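Local coordinates for protein glucose-6-phosphate acetyltransferase 1 (Arabidopsis thaliana, PDB 3T90) that catalyses the transfer of an acetyl group from acetyl-CoA to glucosamine 6-phosphate, a step on the way to UDP-N-acetylglucosamine, at residues Glu3-Arg8 / Lys98-Lys103; Ile7-Ile12 / Asp50-Val55; Cys54-Glu59 / Lys102-Phe107; Ala65-Val70 / Asp88-Ser93. All blocks are in the same frame, centred on the assembly; numbering follows the deposited sequence. Where two conformers were deposited one is given.

Interaction 1: Glu3-Arg8 / Lys98-Lys103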
loop_
_atom_site.group_PDB
_atom_site.type_symbol
_atom_site.label_atom_id
_atom_site.label_comp_id
_atom_site.label_asym_id
_atom_site.label_seq_id
_atom_site.Cartn_x
_atom_site.Cartn_y
_atom_site.Cartn_z
ATOM N N GLU A 3 -30.901 15.568 5.173
ATOM C CA GLU A 3 -29.559 14.974 5.449
ATOM C C GLU A 3 -28.428 15.994 5.438
ATOM O O GLU A 3 -28.358 16.836 4.550
ATOM C CB GLU A 3 -29.301 13.883 4.432
ATOM C CG GLU A 3 -30.303 12.771 4.606
ATOM C CD GLU A 3 -30.506 11.944 3.355
ATOM O OE1 GLU A 3 -29.937 12.297 2.285
ATOM O OE2 GLU A 3 -31.239 10.937 3.471
ATOM N N THR A 4 -27.506 15.844 6.396
ATOM C CA THR A 4 -26.392 16.718 6.663
ATOM C C THR A 4 -25.191 15.807 6.932
ATOM O O THR A 4 -25.373 14.783 7.560
ATOM C CB THR A 4 -26.698 17.543 7.920
ATOM O OG1 THR A 4 -27.999 18.122 7.733
ATOM C CG2 THR A 4 -25.677 18.669 8.118
ATOM N N PHE A 5 -24.025 16.214 6.446
ATOM C CA PHE A 5 -22.809 15.346 6.425
ATOM C C PHE A 5 -21.655 16.035 7.116
ATOM O O PHE A 5 -21.350 17.225 6.857
ATOM C CB PHE A 5 -22.456 14.960 4.968
ATOM C CG PHE A 5 -23.560 14.200 4.294
ATOM C CD1 PHE A 5 -23.747 12.821 4.515
ATOM C CD2 PHE A 5 -24.508 14.850 3.430
ATOM C CE1 PHE A 5 -24.769 12.097 3.953
ATOM C CE2 PHE A 5 -25.555 14.126 2.870
ATOM C CZ PHE A 5 -25.702 12.740 3.089
ATOM N N LYS A 6 -21.001 15.302 8.015
ATOM C CA LYS A 6 -19.827 15.802 8.715
ATOM C C LYS A 6 -18.609 14.918 8.404
ATOM O O LYS A 6 -18.637 13.681 8.692
ATOM C CB LYS A 6 -20.072 15.953 10.223
ATOM C CG LYS A 6 -20.964 17.204 10.636
ATOM C CD LYS A 6 -21.127 17.326 12.205
ATOM C CE LYS A 6 -19.940 18.093 12.942
ATOM N NZ LYS A 6 -19.852 17.929 14.482
ATOM N N ILE A 7 -17.566 15.540 7.852
ATOM C CA ILE A 7 -16.335 14.811 7.538
ATOM C C ILE A 7 -15.333 14.927 8.697
ATOM O O ILE A 7 -15.167 16.008 9.279
ATOM C CB ILE A 7 -15.709 15.222 6.163
ATOM C CG1 ILE A 7 -14.557 14.317 5.812
ATOM C CG2 ILE A 7 -15.229 16.662 6.176
ATOM C CD1 ILE A 7 -14.184 14.409 4.338
ATOM N N ARG A 8 -14.674 13.820 9.060
ATOM C CA ARG A 8 -13.745 13.770 10.218
ATOM C C ARG A 8 -12.924 12.450 10.181
ATOM O O ARG A 8 -12.986 11.707 9.188
ATOM C CB ARG A 8 -14.583 13.811 11.534
ATOM C CG ARG A 8 -15.661 12.702 11.601
ATOM C CD ARG A 8 -16.356 12.728 13.032
ATOM N NE ARG A 8 -17.463 11.838 13.070
ATOM C CZ ARG A 8 -17.288 10.541 13.404
ATOM N NH1 ARG A 8 -16.039 10.037 13.549
ATOM N NH2 ARG A 8 -18.371 9.769 13.478
ATOM N N LYS A 98 -24.184 12.038 -3.945
ATOM C CA LYS A 98 -24.066 13.188 -3.014
ATOM C C LYS A 98 -22.619 13.744 -2.860
ATOM O O LYS A 98 -22.320 14.543 -1.960
ATOM C CB LYS A 98 -24.742 12.809 -1.711
ATOM C CG LYS A 98 -26.271 12.456 -1.927
ATOM C CD LYS A 98 -27.179 12.863 -0.734
ATOM C CE LYS A 98 -26.977 14.336 -0.325
ATOM N NZ LYS A 98 -27.882 15.414 -0.889
ATOM N N GLN A 99 -21.773 13.269 -3.776
ATOM C CA GLN A 99 -20.414 13.682 -3.886
ATOM C C GLN A 99 -19.569 13.375 -2.631
ATOM O O GLN A 99 -18.539 13.998 -2.344
ATOM C CB GLN A 99 -20.366 15.141 -4.307
ATOM C CG GLN A 99 -21.012 15.396 -5.711
ATOM C CD GLN A 99 -22.512 15.130 -5.778
ATOM O OE1 GLN A 99 -23.244 15.464 -4.845
ATOM N NE2 GLN A 99 -22.982 14.578 -6.911
ATOM N N LEU A 100 -19.974 12.339 -1.903
ATOM C CA LEU A 100 -19.232 11.980 -0.706
ATOM C C LEU A 100 -17.898 11.292 -1.005
ATOM O O LEU A 100 -16.913 11.496 -0.287
ATOM C CB LEU A 100 -20.108 11.096 0.196
ATOM C CG LEU A 100 -21.438 11.710 0.699
ATOM C CD1 LEU A 100 -21.999 10.722 1.699
ATOM C CD2 LEU A 100 -21.216 13.122 1.388
ATOM N N GLY A 101 -17.871 10.455 -2.048
ATOM C CA GLY A 101 -16.604 9.798 -2.282
ATOM C C GLY A 101 -15.511 10.740 -2.703
ATOM O O GLY A 101 -14.382 10.608 -2.239
ATOM N N LYS A 102 -15.863 11.802 -3.472
ATOM C CA LYS A 102 -14.844 12.806 -3.828
ATOM C C LYS A 102 -14.320 13.490 -2.555
ATOM O O LYS A 102 -13.122 13.807 -2.422
ATOM C CB LYS A 102 -15.433 13.821 -4.813
ATOM C CG LYS A 102 -14.465 14.983 -5.191
ATOM C CD LYS A 102 -14.954 15.597 -6.539
ATOM C CE LYS A 102 -13.984 16.624 -7.105
ATOM N NZ LYS A 102 -13.968 17.897 -6.309
ATOM N N LYS A 103 -15.245 13.819 -1.644
ATOM C CA LYS A 103 -14.838 14.482 -0.396
ATOM C C LYS A 103 -13.848 13.609 0.408
ATOM O O LYS A 103 -12.875 14.118 1.004
ATOM C CB LYS A 103 -16.081 14.885 0.475
ATOM C CG LYS A 103 -17.010 15.932 -0.141
ATOM C CD LYS A 103 -18.134 16.307 0.837
ATOM C CE LYS A 103 -18.897 17.510 0.294
ATOM N NZ LYS A 103 -17.971 18.493 -0.393
#
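Glu-3 reaches from the N-terminal end of the chain toward Lys-98, and the two side chains cross at about a right angle. The carboxylate oxygen OE1 of Glu-3 touches Lys-98 CD at 4.1 Å but stays 4.9 Å from Lys-98 NZ, too far for a salt bridge, though the opposite charges probably attract weakly. Two residues on, Phe-5 carries the contact. Its CG lies anti to the carbonyl carbon (chi1 -60°), and the ring stands between the strand and the start of helix 100-114. Leu-100 CD2 sits over one face, 4.1 Å from the ring centroid and offset toward the rim, in a CH-pi contact. The other methyl of Leu-100, CD1, packs against Phe-5 CE1 at 3.8 Å. Obliquely to the ring, the aliphatic part of Lys-98 brings CE to 3.5 Å from Phe-5 CE2, while Phe-95 meets the same ring edge-to-face. An alanine in place of Phe-5 would probably leave the Leu-100 methyls and the Lys-98 chain without their aromatic partner and open a gap between strand and helix. Further along, Ile-7 extends CD1 to 3.6 Å from the carbonyl oxygen of Lys-103, so an apolar tip rests on helix backbone. Lys-98 and Leu-100 belong to the acetyl-CoA-binding segment inferred from relatives. The contact therefore joins the edge strand to the beginning of that helix mainly by apolar packing, with the Glu-3 and Lys-98 charges near each other at the rim: lysine suits this place because its methylenes can pack while the ammonium stays at the surface, and leucine suits the buried side.

Interaction 2: Ile7-Ile12 / Asp50-Val55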
loop_
_atom_site.group_PDB
_atom_site.type_symbol
_atom_site.label_atom_id
_atom_site.label_comp_id
_atom_site.label_asym_id
_atom_site.label_seq_id
_atom_site.Cartn_x
_atom_site.Cartn_y
_atom_site.Cartn_z
ATOM N N ILE A 7 -17.566 15.540 7.852
ATOM C CA ILE A 7 -16.335 14.811 7.538
ATOM C C ILE A 7 -15.333 14.927 8.697
ATOM O O ILE A 7 -15.167 16.008 9.279
ATOM C CB ILE A 7 -15.709 15.222 6.163
ATOM C CG1 ILE A 7 -14.557 14.317 5.812
ATOM C CG2 ILE A 7 -15.229 16.662 6.176
ATOM C CD1 ILE A 7 -14.184 14.409 4.338
ATOM N N ARG A 8 -14.674 13.820 9.060
ATOM C CA ARG A 8 -13.745 13.770 10.218
ATOM C C ARG A 8 -12.924 12.450 10.181
ATOM O O ARG A 8 -12.986 11.707 9.188
ATOM C CB ARG A 8 -14.583 13.811 11.534
ATOM C CG ARG A 8 -15.661 12.702 11.601
ATOM C CD ARG A 8 -16.356 12.728 13.032
ATOM N NE ARG A 8 -17.463 11.838 13.070
ATOM C CZ ARG A 8 -17.288 10.541 13.404
ATOM N NH1 ARG A 8 -16.039 10.037 13.549
ATOM N NH2 ARG A 8 -18.371 9.769 13.478
ATOM N N LYS A 9 -12.123 12.183 11.201
ATOM C CA LYS A 9 -11.459 10.874 11.276
ATOM C C LYS A 9 -12.255 9.888 12.024
ATOM O O LYS A 9 -13.145 10.218 12.847
ATOM C CB LYS A 9 -10.095 11.067 11.932
ATOM C CG LYS A 9 -9.113 11.899 11.023
ATOM C CD LYS A 9 -7.873 12.209 11.820
ATOM C CE LYS A 9 -7.034 13.263 11.092
ATOM N NZ LYS A 9 -7.672 14.631 11.090
ATOM N N LEU A 10 -12.002 8.600 11.771
ATOM C CA LEU A 10 -12.610 7.539 12.557
ATOM C C LEU A 10 -12.341 7.711 14.056
ATOM O O LEU A 10 -11.226 8.028 14.481
ATOM C CB LEU A 10 -12.032 6.219 12.068
ATOM C CG LEU A 10 -12.617 4.928 12.675
ATOM C CD1 LEU A 10 -14.093 4.685 12.082
ATOM C CD2 LEU A 10 -11.678 3.776 12.422
ATOM N N GLU A 11 -13.391 7.463 14.877
ATOM C CA GLU A 11 -13.254 7.509 16.310
ATOM C C GLU A 11 -13.651 6.185 16.923
ATOM O O GLU A 11 -14.385 5.374 16.281
ATOM C CB GLU A 11 -14.129 8.665 16.871
ATOM C CG GLU A 11 -13.686 10.045 16.360
ATOM C CD GLU A 11 -12.300 10.457 16.906
ATOM O OE1 GLU A 11 -12.051 10.185 18.099
ATOM O OE2 GLU A 11 -11.397 10.973 16.177
ATOM N N ILE A 12 -13.251 5.962 18.180
ATOM C CA ILE A 12 -13.500 4.604 18.762
ATOM C C ILE A 12 -14.996 4.326 18.921
ATOM O O ILE A 12 -15.433 3.167 18.763
ATOM C CB ILE A 12 -12.664 4.401 20.039
ATOM C CG1 ILE A 12 -12.480 2.857 20.308
ATOM C CG2 ILE A 12 -13.263 5.158 21.180
ATOM C CD1 ILE A 12 -11.239 2.469 21.237
ATOM N N ASP A 50 0.836 8.494 9.830
ATOM C CA ASP A 50 1.179 7.578 8.732
ATOM C C ASP A 50 0.013 6.624 8.381
ATOM O O ASP A 50 0.114 5.851 7.442
ATOM C CB ASP A 50 2.404 6.769 9.097
ATOM C CG ASP A 50 3.665 7.626 9.122
ATOM O OD1 ASP A 50 3.819 8.402 8.177
ATOM O OD2 ASP A 50 4.433 7.489 10.107
ATOM N N HIS A 51 -1.101 6.673 9.142
ATOM C CA HIS A 51 -2.263 5.750 8.774
ATOM C C HIS A 51 -3.542 6.411 9.289
ATOM O O HIS A 51 -3.790 6.198 10.530
ATOM C CB HIS A 51 -2.040 4.320 9.352
ATOM C CG HIS A 51 -2.915 3.243 8.716
ATOM N ND1 HIS A 51 -2.757 1.878 8.951
ATOM C CD2 HIS A 51 -3.901 3.362 7.830
ATOM C CE1 HIS A 51 -3.679 1.222 8.235
ATOM N NE2 HIS A 51 -4.428 2.121 7.598
ATOM N N VAL A 52 -4.299 7.077 8.374
ATOM C CA VAL A 52 -5.506 7.945 8.612
ATOM C C VAL A 52 -6.765 7.255 7.994
ATOM O O VAL A 52 -6.695 6.688 6.917
ATOM C CB VAL A 52 -5.487 9.401 7.906
ATOM C CG1 VAL A 52 -6.938 10.043 7.811
ATOM C CG2 VAL A 52 -4.496 10.351 8.522
ATOM N N ILE A 53 -7.825 7.128 8.790
ATOM C CA ILE A 53 -9.084 6.714 8.272
ATOM C C ILE A 53 -10.070 7.878 8.323
ATOM O O ILE A 53 -10.298 8.420 9.438
ATOM C CB ILE A 53 -9.657 5.527 9.039
ATOM C CG1 ILE A 53 -8.604 4.388 9.028
ATOM C CG2 ILE A 53 -11.039 5.130 8.431
ATOM C CD1 ILE A 53 -9.081 3.124 9.712
ATOM N N CYS A 54 -10.641 8.282 7.183
ATOM C CA CYS A 54 -11.614 9.377 7.111
ATOM C C CYS A 54 -12.999 8.720 7.115
ATOM O O CYS A 54 -13.226 7.684 6.451
ATOM C CB CYS A 54 -11.393 10.076 5.735
ATOM S SG CYS A 54 -12.628 11.310 5.343
ATOM N N VAL A 55 -13.922 9.341 7.852
ATOM C CA VAL A 55 -15.356 9.002 7.755
ATOM C C VAL A 55 -16.198 10.223 7.555
ATOM O O VAL A 55 -15.815 11.345 8.007
ATOM C CB VAL A 55 -15.861 8.254 9.036
ATOM C CG1 VAL A 55 -15.206 6.883 9.194
ATOM C CG2 VAL A 55 -15.816 9.086 10.302
#
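Leu-10 and Ile-53 lie side by side and point the same way, with Leu-10 CD2 3.8 Å from Ile-53 CD1. The other Leu-10 methyl, CD1, meets Val-55 CG1 at the same distance. CG of Leu-10 is anti to its backbone N (chi1 -175°), and the branched end beyond it spans both strand residues. Phe-19 covers Leu-10 and Val-55, and Phe-76 of the second subunit packs on Leu-10 and Ile-53, so these aliphatic residues suit a place where the subunit core runs into the dimer interface. On the other face of the sheet, Cys-54 SG touches Ile-7 CG1 at 3.6 Å. Between the two faces runs the antiparallel ladder of strands 5-9 and 51-58 in the GNAT sheet. Arg-8 and Val-55 form a hydrogen-bonded pair: Arg-8 N donates to Val-55 O, and Val-55 N returns a bond of 2.9 Å to Arg-8 O. Leu-10 N then bonds Ile-53 O, just past the non-hydrogen-bonded pair Lys-9 and Cys-54, whose side chains diverge. At the polar edge, Val-55 CG2 stands 3.4 Å above the plane of the Arg-8 guanidinium, offset toward the rim and nearest NH1. NH1 of Arg-8 donates to Lys-9 O at 3.0 Å, a bent bond (133°), while NH2 makes salt bridges to Asp-14 and Glu-57. Arginine suits this margin because it offers an apolar face to valine and directs its N-H groups to carbonyl and carboxylates. The two acids would probably balance its charge and limit its rotation; the bridge to Glu-57 ties strand 5-9 to strand 51-58, that to Asp-14 to the chain that follows.

Interaction 3: Cys54-Glu59 / Lys102-Phe107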
loop_
_atom_site.group_PDB
_atom_site.type_symbol
_atom_site.label_atom_id
_atom_site.label_comp_id
_atom_site.label_asym_id
_atom_site.label_seq_id
_atom_site.Cartn_x
_atom_site.Cartn_y
_atom_site.Cartn_z
ATOM N N CYS A 54 -10.641 8.282 7.183
ATOM C CA CYS A 54 -11.614 9.377 7.111
ATOM C C CYS A 54 -12.999 8.720 7.115
ATOM O O CYS A 54 -13.226 7.684 6.451
ATOM C CB CYS A 54 -11.393 10.076 5.735
ATOM S SG CYS A 54 -12.628 11.310 5.343
ATOM N N VAL A 55 -13.922 9.341 7.852
ATOM C CA VAL A 55 -15.356 9.002 7.755
ATOM C C VAL A 55 -16.198 10.223 7.555
ATOM O O VAL A 55 -15.815 11.345 8.007
ATOM C CB VAL A 55 -15.861 8.254 9.036
ATOM C CG1 VAL A 55 -15.206 6.883 9.194
ATOM C CG2 VAL A 55 -15.816 9.086 10.302
ATOM N N ILE A 56 -17.328 10.024 6.900
ATOM C CA ILE A 56 -18.326 11.049 6.837
ATOM C C ILE A 56 -19.543 10.482 7.530
ATOM O O ILE A 56 -20.077 9.441 7.100
ATOM C CB ILE A 56 -18.689 11.446 5.414
ATOM C CG1 ILE A 56 -17.462 11.968 4.735
ATOM C CG2 ILE A 56 -19.862 12.476 5.396
ATOM C CD1 ILE A 56 -17.707 12.346 3.193
ATOM N N GLU A 57 -20.033 11.203 8.566
ATOM C CA GLU A 57 -21.225 10.814 9.266
ATOM C C GLU A 57 -22.414 11.576 8.733
ATOM O O GLU A 57 -22.288 12.791 8.545
ATOM C CB GLU A 57 -21.067 11.059 10.796
ATOM C CG GLU A 57 -22.266 10.584 11.601
ATOM C CD GLU A 57 -22.135 10.795 13.124
ATOM O OE1 GLU A 57 -21.033 10.712 13.678
ATOM O OE2 GLU A 57 -23.199 11.043 13.792
ATOM N N GLU A 58 -23.514 10.860 8.511
ATOM C CA GLU A 58 -24.798 11.597 8.205
ATOM C C GLU A 58 -25.471 11.779 9.578
ATOM O O GLU A 58 -25.796 10.832 10.310
ATOM C CB GLU A 58 -25.649 10.812 7.228
ATOM C CG GLU A 58 -26.784 11.670 6.627
ATOM C CD GLU A 58 -27.951 11.824 7.632
ATOM O OE1 GLU A 58 -28.439 10.777 8.144
ATOM O OE2 GLU A 58 -28.290 13.026 7.875
ATOM N N GLU A 59 -25.712 13.050 9.842
ATOM C CA GLU A 59 -26.094 13.535 11.163
ATOM C C GLU A 59 -27.471 13.080 11.643
ATOM O O GLU A 59 -27.609 12.693 12.791
ATOM C CB GLU A 59 -25.979 15.063 11.165
ATOM C CG GLU A 59 -24.537 15.555 11.206
ATOM C CD GLU A 59 -24.453 16.991 11.706
ATOM O OE1 GLU A 59 -25.100 17.290 12.751
ATOM O OE2 GLU A 59 -23.757 17.819 11.059
ATOM N N LYS A 102 -15.863 11.802 -3.472
ATOM C CA LYS A 102 -14.844 12.806 -3.828
ATOM C C LYS A 102 -14.320 13.490 -2.555
ATOM O O LYS A 102 -13.122 13.807 -2.422
ATOM C CB LYS A 102 -15.433 13.821 -4.813
ATOM C CG LYS A 102 -14.465 14.983 -5.191
ATOM C CD LYS A 102 -14.954 15.597 -6.539
ATOM C CE LYS A 102 -13.984 16.624 -7.105
ATOM N NZ LYS A 102 -13.968 17.897 -6.309
ATOM N N LYS A 103 -15.245 13.819 -1.644
ATOM C CA LYS A 103 -14.838 14.482 -0.396
ATOM C C LYS A 103 -13.848 13.609 0.408
ATOM O O LYS A 103 -12.875 14.118 1.004
ATOM C CB LYS A 103 -16.081 14.885 0.475
ATOM C CG LYS A 103 -17.010 15.932 -0.141
ATOM C CD LYS A 103 -18.134 16.307 0.837
ATOM C CE LYS A 103 -18.897 17.510 0.294
ATOM N NZ LYS A 103 -17.971 18.493 -0.393
ATOM N N VAL A 104 -14.146 12.308 0.475
ATOM C CA VAL A 104 -13.241 11.380 1.165
ATOM C C VAL A 104 -11.886 11.356 0.494
ATOM O O VAL A 104 -10.875 11.518 1.170
ATOM C CB VAL A 104 -13.857 10.003 1.235
ATOM C CG1 VAL A 104 -12.818 8.982 1.731
ATOM C CG2 VAL A 104 -14.971 9.994 2.291
ATOM N N VAL A 105 -11.879 11.219 -0.837
ATOM C CA VAL A 105 -10.598 11.094 -1.508
ATOM C C VAL A 105 -9.788 12.368 -1.372
ATOM O O VAL A 105 -8.559 12.322 -1.172
ATOM C CB VAL A 105 -10.824 10.736 -2.991
ATOM C CG1 VAL A 105 -9.555 10.843 -3.816
ATOM C CG2 VAL A 105 -11.419 9.348 -3.088
ATOM N N GLU A 106 -10.480 13.518 -1.500
ATOM C CA GLU A 106 -9.738 14.754 -1.363
ATOM C C GLU A 106 -9.195 14.952 0.027
ATOM O O GLU A 106 -8.088 15.467 0.181
ATOM C CB GLU A 106 -10.609 15.961 -1.732
ATOM C CG GLU A 106 -10.823 16.005 -3.261
ATOM C CD GLU A 106 -11.820 17.087 -3.657
ATOM O OE1 GLU A 106 -12.633 17.504 -2.810
ATOM O OE2 GLU A 106 -11.811 17.523 -4.821
ATOM N N PHE A 107 -9.949 14.553 1.059
ATOM C CA PHE A 107 -9.418 14.652 2.426
ATOM C C PHE A 107 -8.098 13.847 2.574
ATOM O O PHE A 107 -7.129 14.324 3.182
ATOM C CB PHE A 107 -10.517 14.156 3.381
ATOM C CG PHE A 107 -10.183 14.178 4.856
ATOM C CD1 PHE A 107 -10.746 15.144 5.687
ATOM C CD2 PHE A 107 -9.416 13.134 5.436
ATOM C CE1 PHE A 107 -10.533 15.096 7.061
ATOM C CE2 PHE A 107 -9.172 13.092 6.840
ATOM C CZ PHE A 107 -9.733 14.028 7.669
#
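A cysteine sulfur lying over an aromatic ring marks this contact: Cys-54 SG sits 4.0 Å from the centroid of the Phe-107 ring, 23° off the ring normal. The sulfur is offset toward the rim, nearest CD2 and CG of Phe-107, and Cys-54 CB adds a contact of 3.7 Å to Phe-107 CD2. Phe-107 has CG anti to its backbone N (chi1 -180°), which sets CG on the side of the sheet. Small and polarisable, cysteine lets the aromatic face come close to the strand. An alanine in place of Phe-107 would probably leave the Cys-54 sulfur without its aromatic face and open a gap beneath the helix. Two residues further along the strand, Ile-56 CD1 packs on Val-104 CG2 at 3.7 Å, the side chains crossing obliquely; Ile-56 CD1 also reaches CB of Lys-103, at 4.1 Å. The branched valine offers its other methyl, CG1, to the backbone at Gly-68, so it bridges two neighbouring strands. The axes of strand 54-58 and helix segment 102-107 approach to 8.8 Å, with N-to-C directions 147° apart. On the helix Lys-102 NZ bonds Glu-106 OE2 at 2.6 Å, a salt bridge across one helical turn, NZ coming from above the carboxylate plane. Lys-102 also belongs to the acetyl-CoA site inferred from relatives. This charged pair lies apart from the strand, while Val-104 and Phe-107 pack on it: the chemistry is apolar packing of helix on sheet, as in alpha/beta folds, here with a sulfur-aromatic contact added.

Interaction 4: Ala65-Val70 / Asp88-Ser93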
loop_
_atom_site.group_PDB
_atom_site.type_symbol
_atom_site.label_atom_id
_atom_site.label_comp_id
_atom_site.label_asym_id
_atom_site.label_seq_id
_atom_site.Cartn_x
_atom_site.Cartn_y
_atom_site.Cartn_z
ATOM N N ALA A 65 -21.756 7.339 6.569
ATOM C CA ALA A 65 -22.205 7.351 5.187
ATOM C C ALA A 65 -21.116 7.069 4.129
ATOM O O ALA A 65 -21.381 6.657 3.037
ATOM C CB ALA A 65 -22.819 8.766 4.893
ATOM N N ALA A 66 -19.886 7.387 4.459
ATOM C CA ALA A 66 -18.750 7.127 3.559
ATOM C C ALA A 66 -17.482 7.021 4.350
ATOM O O ALA A 66 -17.385 7.486 5.502
ATOM C CB ALA A 66 -18.630 8.314 2.521
ATOM N N THR A 67 -16.484 6.341 3.795
ATOM C CA THR A 67 -15.210 6.126 4.454
ATOM C C THR A 67 -14.109 5.891 3.413
ATOM O O THR A 67 -14.380 5.505 2.268
ATOM C CB THR A 67 -15.269 4.953 5.438
ATOM O OG1 THR A 67 -14.037 4.914 6.195
ATOM C CG2 THR A 67 -15.510 3.596 4.780
ATOM N N GLY A 68 -12.864 6.121 3.866
ATOM C CA GLY A 68 -11.694 5.789 3.040
ATOM C C GLY A 68 -10.512 5.951 3.941
ATOM O O GLY A 68 -10.499 6.711 4.901
ATOM N N SER A 69 -9.452 5.224 3.614
ATOM C CA SER A 69 -8.240 5.151 4.434
ATOM C C SER A 69 -6.999 5.525 3.640
ATOM O O SER A 69 -6.990 5.386 2.402
ATOM C CB SER A 69 -8.037 3.714 4.922
ATOM O OG SER A 69 -9.192 3.248 5.614
ATOM N N VAL A 70 -5.960 5.982 4.322
ATOM C CA VAL A 70 -4.641 6.016 3.616
ATOM C C VAL A 70 -3.506 5.582 4.521
ATOM O O VAL A 70 -3.471 5.948 5.690
ATOM C CB VAL A 70 -4.434 7.474 3.009
ATOM C CG1 VAL A 70 -4.250 8.562 4.121
ATOM C CG2 VAL A 70 -3.217 7.430 2.046
ATOM N N ASP A 88 -9.878 1.080 0.826
ATOM C CA ASP A 88 -11.125 0.887 1.579
ATOM C C ASP A 88 -12.069 2.072 1.477
ATOM O O ASP A 88 -12.669 2.538 2.465
ATOM C CB ASP A 88 -10.810 0.483 3.038
ATOM C CG ASP A 88 -10.001 -0.824 3.184
ATOM O OD1 ASP A 88 -9.840 -1.519 2.131
ATOM O OD2 ASP A 88 -9.555 -1.069 4.284
ATOM N N VAL A 89 -12.139 2.607 0.258
ATOM C CA VAL A 89 -13.091 3.712 -0.085
ATOM C C VAL A 89 -14.473 3.167 -0.421
ATOM O O VAL A 89 -14.628 2.323 -1.278
ATOM C CB VAL A 89 -12.534 4.503 -1.253
ATOM C CG1 VAL A 89 -13.552 5.627 -1.601
ATOM C CG2 VAL A 89 -11.142 5.172 -0.918
ATOM N N VAL A 90 -15.489 3.605 0.344
ATOM C CA VAL A 90 -16.858 3.070 0.087
ATOM C C VAL A 90 -17.852 4.127 0.539
ATOM O O VAL A 90 -17.634 4.839 1.514
ATOM C CB VAL A 90 -17.065 1.668 0.748
ATOM C CG1 VAL A 90 -16.898 1.724 2.109
ATOM C CG2 VAL A 90 -18.480 1.125 0.459
ATOM N N VAL A 91 -18.881 4.316 -0.291
ATOM C CA VAL A 91 -20.009 5.200 0.019
ATOM C C VAL A 91 -21.245 4.354 0.140
ATOM O O VAL A 91 -21.492 3.493 -0.719
ATOM C CB VAL A 91 -20.162 6.260 -1.086
ATOM C CG1 VAL A 91 -21.352 7.244 -0.730
ATOM C CG2 VAL A 91 -18.930 6.997 -1.193
ATOM N N ASP A 92 -22.034 4.565 1.195
ATOM C CA ASP A 92 -23.325 3.850 1.352
ATOM C C ASP A 92 -24.163 4.056 0.066
ATOM O O ASP A 92 -24.272 5.191 -0.402
ATOM C CB ASP A 92 -24.021 4.378 2.596
ATOM C CG ASP A 92 -25.198 3.515 3.014
ATOM O OD1 ASP A 92 -25.892 2.882 2.208
ATOM O OD2 ASP A 92 -25.487 3.557 4.208
ATOM N N SER A 93 -24.728 2.966 -0.428
ATOM C CA SER A 93 -25.508 2.981 -1.671
ATOM C C SER A 93 -26.664 4.010 -1.555
ATOM O O SER A 93 -26.994 4.672 -2.564
ATOM C CB SER A 93 -26.010 1.568 -2.011
ATOM O OG SER A 93 -26.777 1.044 -0.938
HETATM O O HOH W 1 -12.026 3.029 5.270
HETATM O O HOH W 2 -8.681 0.795 6.041
#
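Thr-67 lays its methyl CG2 against Val-90 CG1, 3.5 Å away, the two side chains crossing on one face of the sheet. Their residues form a hydrogen-bonded pair in the antiparallel ladder between strands 63-74 and 82-91, the third and fourth strands in order across the sheet of this GNAT fold. Thr-67 N bonds Val-90 O at 3.0 Å, and Val-90 N returns a bond to Thr-67 O. A nearly straight bond (170°) from Asp-92 N to Ala-65 O extends the pairing. On the other face Ala-66 CB meets Val-91 CG2 at 4.0 Å; alanine is short enough here to leave room for Leu-100 of helix 100-114. Ala-65 and Ala-66 both stand opposite Ile-56, a classic beta bulge in the neighbouring pairing. Gly-68 suits its place because a beta carbon there would come only 3.1 Å from Val-89 CG2, whereas its bare CA approaches Asp-88 O closely enough for a CA-H...O contact. Asp-88 and Val-89 are substrate-binding residues by similarity, and the Asp-88 carboxylate makes a salt bridge with Lys-75 of the second subunit. The hydroxyl of Thr-67, anti to its backbone N (chi1 -172°), bonds Cys-54 O on the next strand. That same OG1 also accepts a hydrogen bond of 2.9 Å from a water, which donates its other hydrogen to Asp-88 O at 2.9 Å.

Interaction 1 is a surface contact, whereas interactions 2, 3 and 4 are buried. Interactions 1 and 2 share strand 5-9, interactions 2 and 3 share strand 51-58, and interactions 1 and 3 share helix 100-114, so the edge strand, its neighbour and the helix are joined pairwise. Interactions 2 and 4 are strand pairings carried by backbone hydrogen bonds; interactions 1 and 3 are sheet-to-helix packing without such bonds. Phe-5 with Leu-100 and lysine methylenes makes the contact at the surface in interaction 1; cysteine, isoleucine, valine and phenylalanine make it in the interior in interaction 3. The second subunit reaches interactions 2 and 4, as apolar packing in one and chiefly as a salt bridge in the other.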